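Nuclear inclusion protein A (PDB 3MMG) probably acts as a 3C-type cysteine protease with a chymotrypsin-like fold, cutting peptide bonds at specific sites of the viral polyprotein. Local coordinates at residues 29-37 with 148-156; 73-84 with 190-201. The protein carries 3 engineered substitutions. One frame throughout, in Å; residues are numbered along the deposited sequence.

Contact 1: residues 29-37 with 148-156; sequences SERLFGIGF and DGQAGSPLV. Engineered in segment 148-156: Ala151 (natural residue Cys).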
loop_
_atom_site.group_PDB
_atom_site.type_symbol
_atom_site.label_atom_id
_atom_site.label_comp_id
_atom_site.label_asym_id
_atom_site.label_seq_id
_atom_site.Cartn_x
_atom_site.Cartn_y
_atom_site.Cartn_z
ATOM N N SER A 29 13.314 0.306 12.831
ATOM C CA SER A 29 13.193 0.005 11.401
ATOM C C SER A 29 11.713 -0.170 11.052
ATOM O O SER A 29 11.042 -1.047 11.611
ATOM C CB SER A 29 13.970 -1.277 11.064
ATOM O OG SER A 29 13.849 -1.635 9.693
ATOM N N GLU A 30 11.208 0.659 10.143
ATOM C CA GLU A 30 9.833 0.522 9.632
ATOM C C GLU A 30 9.901 -0.426 8.437
ATOM O O GLU A 30 10.602 -0.139 7.490
ATOM C CB GLU A 30 9.307 1.895 9.178
ATOM C CG GLU A 30 7.862 2.149 9.459
ATOM C CD GLU A 30 7.649 2.514 10.903
ATOM O OE1 GLU A 30 7.908 3.692 11.303
ATOM O OE2 GLU A 30 7.237 1.602 11.638
ATOM N N ARG A 31 9.227 -1.572 8.497
ATOM C CA ARG A 31 9.257 -2.530 7.377
ATOM C C ARG A 31 7.841 -2.737 6.852
ATOM O O ARG A 31 6.987 -3.275 7.556
ATOM C CB ARG A 31 9.840 -3.860 7.831
ATOM C CG ARG A 31 11.264 -3.771 8.337
ATOM C CD ARG A 31 12.255 -4.326 7.331
ATOM N NE ARG A 31 13.436 -4.802 8.026
ATOM C CZ ARG A 31 14.359 -5.614 7.516
ATOM N NH1 ARG A 31 14.286 -6.055 6.264
ATOM N NH2 ARG A 31 15.377 -5.972 8.273
ATOM N N LEU A 32 7.601 -2.277 5.627
ATOM C CA LEU A 32 6.290 -2.361 4.979
ATOM C C LEU A 32 6.446 -2.883 3.548
ATOM O O LEU A 32 7.561 -3.200 3.105
ATOM C CB LEU A 32 5.601 -0.975 4.966
ATOM C CG LEU A 32 5.437 -0.084 6.203
ATOM C CD1 LEU A 32 4.293 0.910 5.980
ATOM C CD2 LEU A 32 5.150 -0.874 7.433
ATOM N N PHE A 33 5.322 -2.987 2.842
ATOM C CA PHE A 33 5.328 -3.281 1.406
ATOM C C PHE A 33 4.912 -2.036 0.642
ATOM O O PHE A 33 4.288 -1.114 1.218
ATOM C CB PHE A 33 4.363 -4.426 1.112
ATOM C CG PHE A 33 4.842 -5.762 1.611
ATOM C CD1 PHE A 33 4.593 -6.168 2.919
ATOM C CD2 PHE A 33 5.578 -6.588 0.766
ATOM C CE1 PHE A 33 5.054 -7.405 3.398
ATOM C CE2 PHE A 33 6.038 -7.829 1.228
ATOM C CZ PHE A 33 5.763 -8.235 2.546
ATOM N N GLY A 34 5.252 -2.014 -0.641
ATOM C CA GLY A 34 4.792 -0.976 -1.553
ATOM C C GLY A 34 4.429 -1.553 -2.911
ATOM O O GLY A 34 4.610 -2.759 -3.166
ATOM N N ILE A 35 3.909 -0.691 -3.777
ATOM C CA ILE A 35 3.574 -1.051 -5.157
ATOM C C ILE A 35 4.349 -0.160 -6.133
ATOM O O ILE A 35 4.223 1.049 -6.075
ATOM C CB ILE A 35 2.059 -0.856 -5.425
ATOM C CG1 ILE A 35 1.227 -1.637 -4.405
ATOM C CG2 ILE A 35 1.694 -1.288 -6.886
ATOM C CD1 ILE A 35 -0.276 -1.299 -4.410
ATOM N N GLY A 36 5.153 -0.747 -7.006
ATOM C CA GLY A 36 5.835 0.027 -8.050
ATOM C C GLY A 36 4.965 0.255 -9.273
ATOM O O GLY A 36 4.192 -0.622 -9.690
ATOM N N PHE A 37 5.122 1.427 -9.887
ATOM C CA PHE A 37 4.391 1.779 -11.098
ATOM C C PHE A 37 5.208 2.868 -11.804
ATOM O O PHE A 37 5.344 3.958 -11.284
ATOM C CB PHE A 37 2.987 2.287 -10.718
ATOM C CG PHE A 37 2.058 2.496 -11.895
ATOM C CD1 PHE A 37 2.143 3.646 -12.670
ATOM C CD2 PHE A 37 1.077 1.560 -12.191
ATOM C CE1 PHE A 37 1.271 3.856 -13.745
ATOM C CE2 PHE A 37 0.199 1.753 -13.269
ATOM C CZ PHE A 37 0.305 2.899 -14.044
ATOM N N ASP A 148 2.259 -7.548 11.776
ATOM C CA ASP A 148 3.001 -6.295 11.657
ATOM C C ASP A 148 4.022 -6.520 10.541
ATOM O O ASP A 148 4.683 -7.552 10.485
ATOM C CB ASP A 148 3.691 -5.909 12.987
ATOM C CG ASP A 148 2.705 -5.523 14.092
ATOM O OD1 ASP A 148 1.539 -5.177 13.803
ATOM O OD2 ASP A 148 3.113 -5.553 15.283
ATOM N N GLY A 149 4.129 -5.573 9.623
ATOM C CA GLY A 149 5.034 -5.763 8.510
ATOM C C GLY A 149 4.289 -5.820 7.188
ATOM O O GLY A 149 4.885 -5.621 6.139
ATOM N N GLN A 150 2.990 -6.108 7.233
ATOM C CA GLN A 150 2.234 -6.324 5.996
ATOM C C GLN A 150 1.456 -5.107 5.510
ATOM O O GLN A 150 0.768 -5.161 4.469
ATOM C CB GLN A 150 1.306 -7.536 6.158
ATOM C CG GLN A 150 2.054 -8.871 6.134
ATOM C CD GLN A 150 1.100 -10.032 6.164
ATOM O OE1 GLN A 150 0.683 -10.465 7.228
ATOM N NE2 GLN A 150 0.720 -10.524 4.980
ATOM N N ALA A 151 1.546 -4.000 6.248
ATOM C CA ALA A 151 0.953 -2.753 5.727
ATOM C C ALA A 151 1.560 -2.461 4.349
ATOM O O ALA A 151 2.756 -2.723 4.100
ATOM C CB ALA A 151 1.131 -1.587 6.679
ATOM N N GLY A 152 0.727 -1.965 3.448
ATOM C CA GLY A 152 1.164 -1.657 2.079
ATOM C C GLY A 152 0.887 -2.757 1.082
ATOM O O GLY A 152 0.995 -2.528 -0.141
ATOM N N SER A 153 0.519 -3.944 1.578
ATOM C CA SER A 153 0.162 -5.076 0.717
ATOM C C SER A 153 -1.123 -4.759 -0.032
ATOM O O SER A 153 -2.115 -4.327 0.586
ATOM C CB SER A 153 0.018 -6.372 1.528
ATOM O OG SER A 153 1.220 -6.657 2.256
ATOM N N PRO A 154 -1.122 -4.939 -1.359
ATOM C CA PRO A 154 -2.369 -4.681 -2.094
ATOM C C PRO A 154 -3.527 -5.610 -1.731
ATOM O O PRO A 154 -3.333 -6.809 -1.502
ATOM C CB PRO A 154 -1.986 -4.885 -3.567
ATOM C CG PRO A 154 -0.747 -5.717 -3.546
ATOM C CD PRO A 154 -0.020 -5.359 -2.250
ATOM N N LEU A 155 -4.715 -5.024 -1.689
ATOM C CA LEU A 155 -5.976 -5.771 -1.688
ATOM C C LEU A 155 -6.568 -5.717 -3.077
ATOM O O LEU A 155 -6.761 -4.625 -3.640
ATOM C CB LEU A 155 -6.953 -5.177 -0.674
ATOM C CG LEU A 155 -6.704 -5.430 0.821
ATOM C CD1 LEU A 155 -6.694 -6.927 1.151
ATOM C CD2 LEU A 155 -5.408 -4.737 1.327
ATOM N N VAL A 156 -6.828 -6.894 -3.626
ATOM C CA VAL A 156 -7.144 -7.050 -5.044
ATOM C C VAL A 156 -8.561 -7.602 -5.197
ATOM O O VAL A 156 -8.916 -8.587 -4.548
ATOM C CB VAL A 156 -6.116 -8.014 -5.733
ATOM C CG1 VAL A 156 -6.439 -8.188 -7.221
ATOM C CG2 VAL A 156 -4.701 -7.470 -5.583
#
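The Gly149-Gln150-Ala151-Gly152 loop fits the Gly-x-Cys-Gly nucleophile motif of chymotrypsin-like cysteine proteases, and it docks on Leu32 and Phe33 of strand 28-37; Ala151 is an engineered replacement of the natural cysteine, probably the catalytic one. One hydrogen bond joins the two segments, from Phe33 N to Ala151 O at 2.9 Å, almost straight at 176°. On either side of it a glycine lays its CA against a strand carbonyl: Gly149 CA is 3.3 Å from Arg31 O, and Gly152 CA equally far from Phe33 O.

The Phe33 side chain reaches into the loop. Gln150 CA meets the ring edge, 3.9 Å from CD1, while Ser153 OG approaches obliquely. That hydroxyl, beside its own backbone N (chi1 -57°), donates at 2.7 Å to Gln150 O. Ser153 N bonds to the same oxygen from the same face, so two bonds grip the carbonyl that starts the type II turn. Farther along, Ile35 CD1 packs 4.1 Å from Pro154 CB.

The bond to Phe33 N holds the backbone of Ala151 against the strand, and its side chain touches His46 and a polar side chain of the bound peptide; the backbone of Gly149 hydrogen-bonds the same peptide.

Contact 2: residues 73-84 with 190-201; sequences QMKPVEGRDIIV and YLDAADGWCKNW
Three main-chain carbonyls, one from helix 186-192 and two from the loop after it, receive the ammonium group of Lys75: NZ donates to Asp195 O at 2.9 Å and to both Ala193 O and Tyr190 O at 3.0 Å. The first bond runs nearly along the C=O axis, whereas the other two come from above their carbonyl planes. A bend in the chain (chi3 -76°) carries the buried lysine to this site and lays CE over the face of the Trp197 indole, 3.5 Å from the centroid of its five-membered ring. NZ makes an off-centre cation-pi contact with the same ring. The carbonyls and the indole together would be expected to stabilise a charged ammonium.

Next to the lysine, Met74 and Cys198 form a single antiparallel hydrogen-bonded bridge, with Met74 N to Cys198 O the shorter bond at 2.8 Å. Water 1 links Met74 O to Gly196 O.

Two further aromatic residues cover the hairpin. Ile83 CD1 presses on one face of Trp201, 3.3 Å from the centroid of its six-membered ring; Pro76 CG lies 3.7 Å from Trp201 CD1, and Met74 SD makes an oblique Met-aromatic contact. Trp201 NE1 reaches Glu78 OE1 through water 3. Tyr190 takes Val77 CG2 over one face, while its hydroxyl is bridged to Glu78 N by water 2.

Strand 74-76 is one of the two outermost strands of the N-terminal sheet, paired with strand 83-86, and the chain leaving helix 186-192 wraps over this edge. Val84 and Leu191 both pack on Phe186 of that helix and on Tyr40 of strand 40-43, whose ring also lies nearly parallel to that of Trp197.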
loop_
_atom_site.group_PDB
_atom_site.type_symbol
_atom_site.label_atom_id
_atom_site.label_comp_id
_atom_site.label_asym_id
_atom_site.label_seq_id
_atom_site.Cartn_x
_atom_site.Cartn_y
_atom_site.Cartn_z
ATOM N N GLN A 73 10.953 13.526 -3.938
ATOM C CA GLN A 73 9.668 14.162 -4.264
ATOM C C GLN A 73 8.555 13.213 -3.884
ATOM O O GLN A 73 8.611 12.015 -4.199
ATOM C CB GLN A 73 9.559 14.463 -5.760
ATOM C CG GLN A 73 10.534 15.526 -6.242
ATOM C CD GLN A 73 10.129 16.110 -7.565
ATOM O OE1 GLN A 73 10.164 15.434 -8.590
ATOM N NE2 GLN A 73 9.744 17.384 -7.558
ATOM N N MET A 74 7.540 13.751 -3.215
ATOM C CA MET A 74 6.399 12.922 -2.802
ATOM C C MET A 74 5.082 13.627 -3.097
ATOM O O MET A 74 5.046 14.853 -3.250
ATOM C CB MET A 74 6.517 12.579 -1.323
ATOM C CG MET A 74 7.725 11.673 -0.990
ATOM S SD MET A 74 7.759 11.174 0.719
ATOM C CE MET A 74 9.423 10.473 0.754
ATOM N N LYS A 75 4.010 12.841 -3.227
ATOM C CA LYS A 75 2.669 13.371 -3.477
ATOM C C LYS A 75 1.705 12.595 -2.578
ATOM O O LYS A 75 1.395 11.429 -2.866
ATOM C CB LYS A 75 2.284 13.188 -4.948
ATOM C CG LYS A 75 1.029 13.940 -5.376
ATOM C CD LYS A 75 0.689 13.669 -6.835
ATOM C CE LYS A 75 1.604 14.421 -7.800
ATOM N NZ LYS A 75 1.149 14.242 -9.238
ATOM N N PRO A 76 1.274 13.207 -1.457
ATOM C CA PRO A 76 0.296 12.513 -0.618
ATOM C C PRO A 76 -1.088 12.482 -1.265
ATOM O O PRO A 76 -1.460 13.401 -2.003
ATOM C CB PRO A 76 0.264 13.366 0.661
ATOM C CG PRO A 76 0.572 14.767 0.168
ATOM C CD PRO A 76 1.656 14.522 -0.888
ATOM N N VAL A 77 -1.844 11.417 -1.011
ATOM C CA VAL A 77 -3.272 11.444 -1.324
ATOM C C VAL A 77 -3.874 12.034 -0.049
ATOM O O VAL A 77 -4.054 11.330 0.920
ATOM C CB VAL A 77 -3.846 10.015 -1.554
ATOM C CG1 VAL A 77 -5.334 10.099 -1.922
ATOM C CG2 VAL A 77 -3.063 9.251 -2.654
ATOM N N GLU A 78 -4.113 13.348 -0.024
ATOM C CA GLU A 78 -4.437 14.003 1.237
ATOM C C GLU A 78 -5.733 13.449 1.857
ATOM O O GLU A 78 -6.717 13.223 1.149
ATOM C CB GLU A 78 -4.508 15.535 1.056
ATOM C CG GLU A 78 -3.149 16.198 0.760
ATOM C CD GLU A 78 -2.178 16.295 1.965
ATOM O OE1 GLU A 78 -2.366 15.626 3.013
ATOM O OE2 GLU A 78 -1.184 17.045 1.846
ATOM N N GLY A 79 -5.717 13.224 3.170
ATOM C CA GLY A 79 -6.889 12.699 3.862
ATOM C C GLY A 79 -6.886 11.178 4.039
ATOM O O GLY A 79 -7.739 10.632 4.737
ATOM N N ARG A 80 -5.923 10.485 3.430
ATOM C CA ARG A 80 -5.853 9.032 3.624
ATOM C C ARG A 80 -4.422 8.521 3.685
ATOM O O ARG A 80 -3.492 9.249 3.332
ATOM C CB ARG A 80 -6.661 8.290 2.570
ATOM C CG ARG A 80 -6.009 8.302 1.193
ATOM C CD ARG A 80 -6.950 7.721 0.137
ATOM N NE ARG A 80 -8.039 8.668 -0.137
ATOM C CZ ARG A 80 -9.136 8.403 -0.844
ATOM N NH1 ARG A 80 -9.328 7.192 -1.385
ATOM N NH2 ARG A 80 -10.052 9.364 -1.022
ATOM N N ASP A 81 -4.262 7.273 4.129
ATOM C CA ASP A 81 -2.935 6.712 4.421
ATOM C C ASP A 81 -2.245 6.150 3.177
ATOM O O ASP A 81 -1.786 5.007 3.203
ATOM C CB ASP A 81 -3.056 5.646 5.513
ATOM C CG ASP A 81 -1.702 5.150 6.006
ATOM O OD1 ASP A 81 -0.709 5.927 5.925
ATOM O OD2 ASP A 81 -1.652 4.000 6.471
ATOM N N ILE A 82 -2.192 6.953 2.111
ATOM C CA ILE A 82 -1.462 6.645 0.867
ATOM C C ILE A 82 -0.557 7.814 0.446
ATOM O O ILE A 82 -0.937 8.991 0.536
ATOM C CB ILE A 82 -2.417 6.289 -0.301
ATOM C CG1 ILE A 82 -3.364 5.138 0.115
ATOM C CG2 ILE A 82 -1.594 5.896 -1.576
ATOM C CD1 ILE A 82 -4.393 4.726 -0.959
ATOM N N ILE A 83 0.644 7.476 -0.018
ATOM C CA ILE A 83 1.594 8.463 -0.523
ATOM C C ILE A 83 2.253 7.894 -1.776
ATOM O O ILE A 83 2.375 6.682 -1.905
ATOM C CB ILE A 83 2.650 8.856 0.545
ATOM C CG1 ILE A 83 3.462 10.068 0.066
ATOM C CG2 ILE A 83 3.562 7.677 0.911
ATOM C CD1 ILE A 83 3.910 10.936 1.197
ATOM N N VAL A 84 2.620 8.771 -2.701
ATOM C CA VAL A 84 3.336 8.378 -3.903
ATOM C C VAL A 84 4.721 9.008 -3.806
ATOM O O VAL A 84 4.848 10.180 -3.480
ATOM C CB VAL A 84 2.622 8.810 -5.218
ATOM C CG1 VAL A 84 3.342 8.236 -6.403
ATOM C CG2 VAL A 84 1.138 8.322 -5.247
ATOM N N TYR A 190 -2.780 11.219 -9.841
ATOM C CA TYR A 190 -1.609 11.213 -8.972
ATOM C C TYR A 190 -0.322 10.768 -9.679
ATOM O O TYR A 190 0.770 11.231 -9.339
ATOM C CB TYR A 190 -1.861 10.383 -7.710
ATOM C CG TYR A 190 -2.853 11.034 -6.774
ATOM C CD1 TYR A 190 -4.233 10.846 -6.943
ATOM C CD2 TYR A 190 -2.412 11.875 -5.750
ATOM C CE1 TYR A 190 -5.149 11.468 -6.100
ATOM C CE2 TYR A 190 -3.306 12.497 -4.910
ATOM C CZ TYR A 190 -4.673 12.293 -5.081
ATOM O OH TYR A 190 -5.550 12.935 -4.220
ATOM N N LEU A 191 -0.443 9.893 -10.670
ATOM C CA LEU A 191 0.758 9.381 -11.329
ATOM C C LEU A 191 1.053 10.107 -12.641
ATOM O O LEU A 191 2.189 10.523 -12.872
ATOM C CB LEU A 191 0.695 7.856 -11.526
ATOM C CG LEU A 191 0.279 7.044 -10.282
ATOM C CD1 LEU A 191 0.359 5.542 -10.512
ATOM C CD2 LEU A 191 1.136 7.443 -9.102
ATOM N N ASP A 192 0.044 10.257 -13.490
ATOM C CA ASP A 192 0.239 10.835 -14.823
ATOM C C ASP A 192 0.453 12.342 -14.716
ATOM O O ASP A 192 1.126 12.942 -15.563
ATOM C CB ASP A 192 -0.955 10.535 -15.738
ATOM C CG ASP A 192 -1.046 9.060 -16.147
ATOM O OD1 ASP A 192 -0.076 8.305 -15.954
ATOM O OD2 ASP A 192 -2.103 8.640 -16.674
ATOM N N ALA A 193 -0.098 12.940 -13.661
ATOM C CA ALA A 193 -0.087 14.393 -13.479
ATOM C C ALA A 193 1.291 14.949 -13.137
ATOM O O ALA A 193 1.926 14.527 -12.157
ATOM C CB ALA A 193 -1.103 14.802 -12.426
ATOM N N ALA A 194 1.742 15.915 -13.941
ATOM C CA ALA A 194 3.085 16.503 -13.809
ATOM C C ALA A 194 3.221 17.444 -12.610
ATOM O O ALA A 194 4.320 17.646 -12.082
ATOM C CB ALA A 194 3.481 17.224 -15.112
ATOM N N ASP A 195 2.096 18.014 -12.193
ATOM C CA ASP A 195 2.057 18.952 -11.070
ATOM C C ASP A 195 1.890 18.250 -9.726
ATOM O O ASP A 195 1.669 17.029 -9.674
ATOM C CB ASP A 195 0.909 19.953 -11.270
ATOM C CG ASP A 195 1.292 21.114 -12.174
ATOM O OD1 ASP A 195 2.458 21.170 -12.636
ATOM O OD2 ASP A 195 0.426 21.983 -12.415
ATOM N N GLY A 196 2.030 19.028 -8.653
ATOM C CA GLY A 196 1.671 18.598 -7.302
ATOM C C GLY A 196 2.714 17.860 -6.472
ATOM O O GLY A 196 2.376 17.332 -5.413
ATOM N N TRP A 197 3.964 17.828 -6.937
ATOM C CA TRP A 197 5.057 17.145 -6.225
ATOM C C TRP A 197 5.784 18.100 -5.289
ATOM O O TRP A 197 5.856 19.301 -5.557
ATOM C CB TRP A 197 6.066 16.570 -7.220
ATOM C CG TRP A 197 5.504 15.434 -8.024
ATOM C CD1 TRP A 197 5.003 15.489 -9.300
ATOM C CD2 TRP A 197 5.364 14.080 -7.591
ATOM N NE1 TRP A 197 4.560 14.236 -9.688
ATOM C CE2 TRP A 197 4.771 13.355 -8.658
ATOM C CE3 TRP A 197 5.682 13.406 -6.405
ATOM C CZ2 TRP A 197 4.481 11.986 -8.563
ATOM C CZ3 TRP A 197 5.397 12.043 -6.318
ATOM C CH2 TRP A 197 4.814 11.356 -7.393
ATOM N N CYS A 198 6.333 17.574 -4.197
ATOM C CA CYS A 198 7.180 18.395 -3.337
ATOM C C CYS A 198 8.186 17.574 -2.530
ATOM O O CYS A 198 8.006 16.365 -2.343
ATOM C CB CYS A 198 6.323 19.291 -2.431
ATOM S SG CYS A 198 5.624 18.485 -0.990
ATOM N N LYS A 199 9.246 18.230 -2.053
ATOM C CA LYS A 199 10.269 17.552 -1.243
ATOM C C LYS A 199 10.122 17.817 0.250
ATOM O O LYS A 199 10.801 17.201 1.065
ATOM C CB LYS A 199 11.684 17.948 -1.698
ATOM C CG LYS A 199 12.187 17.174 -2.890
ATOM C CD LYS A 199 13.601 17.599 -3.265
ATOM C CE LYS A 199 14.057 16.898 -4.536
ATOM N NZ LYS A 199 13.319 17.379 -5.743
ATOM N N ASN A 200 9.209 18.712 0.614
ATOM C CA ASN A 200 9.126 19.149 2.004
ATOM C C ASN A 200 7.909 18.636 2.777
ATOM O O ASN A 200 7.550 19.194 3.822
ATOM C CB ASN A 200 9.273 20.675 2.067
ATOM C CG ASN A 200 10.638 21.132 1.582
ATOM O OD1 ASN A 200 11.638 20.984 2.294
ATOM N ND2 ASN A 200 10.697 21.651 0.353
ATOM N N TRP A 201 7.296 17.570 2.254
ATOM C CA TRP A 201 6.197 16.859 2.914
ATOM C C TRP A 201 6.643 16.126 4.179
ATOM O O TRP A 201 7.657 15.437 4.203
ATOM C CB TRP A 201 5.536 15.850 1.960
ATOM C CG TRP A 201 4.388 15.120 2.605
ATOM C CD1 TRP A 201 3.103 15.556 2.694
ATOM C CD2 TRP A 201 4.434 13.853 3.286
ATOM N NE1 TRP A 201 2.336 14.639 3.380
ATOM C CE2 TRP A 201 3.125 13.584 3.755
ATOM C CE3 TRP A 201 5.446 12.921 3.541
ATOM C CZ2 TRP A 201 2.801 12.408 4.451
ATOM C CZ3 TRP A 201 5.129 11.756 4.250
ATOM C CH2 TRP A 201 3.818 11.514 4.699
HETATM O O HOH W 1 3.225 16.980 -2.697
HETATM O O HOH W 2 -4.702 14.879 -2.567
HETATM O O HOH W 3 -0.149 15.268 4.616
#

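How the contacts relate
From the N terminus the chain passes through 29-37, 73-84, 148-156 and 190-201 in turn, so the two contacts cross rather than nest. Contact 1 closes a loop of 110 residues and joins the N-terminal sheet to the C-terminal barrel; contact 2 closes one of 105 and ties the edge of that N-terminal sheet to the chain following helix 186-192. Their centres are about 17 Å apart, yet they touch where Phe37 CD1 packs 3.4 Å from Leu191 CD1. Segments 73-84 and 148-156 also meet at His46, which contacts Ala151 and hydrogen-bonds Asp81 through ND1, consistent with the catalytic triad of this fold set between the two barrels.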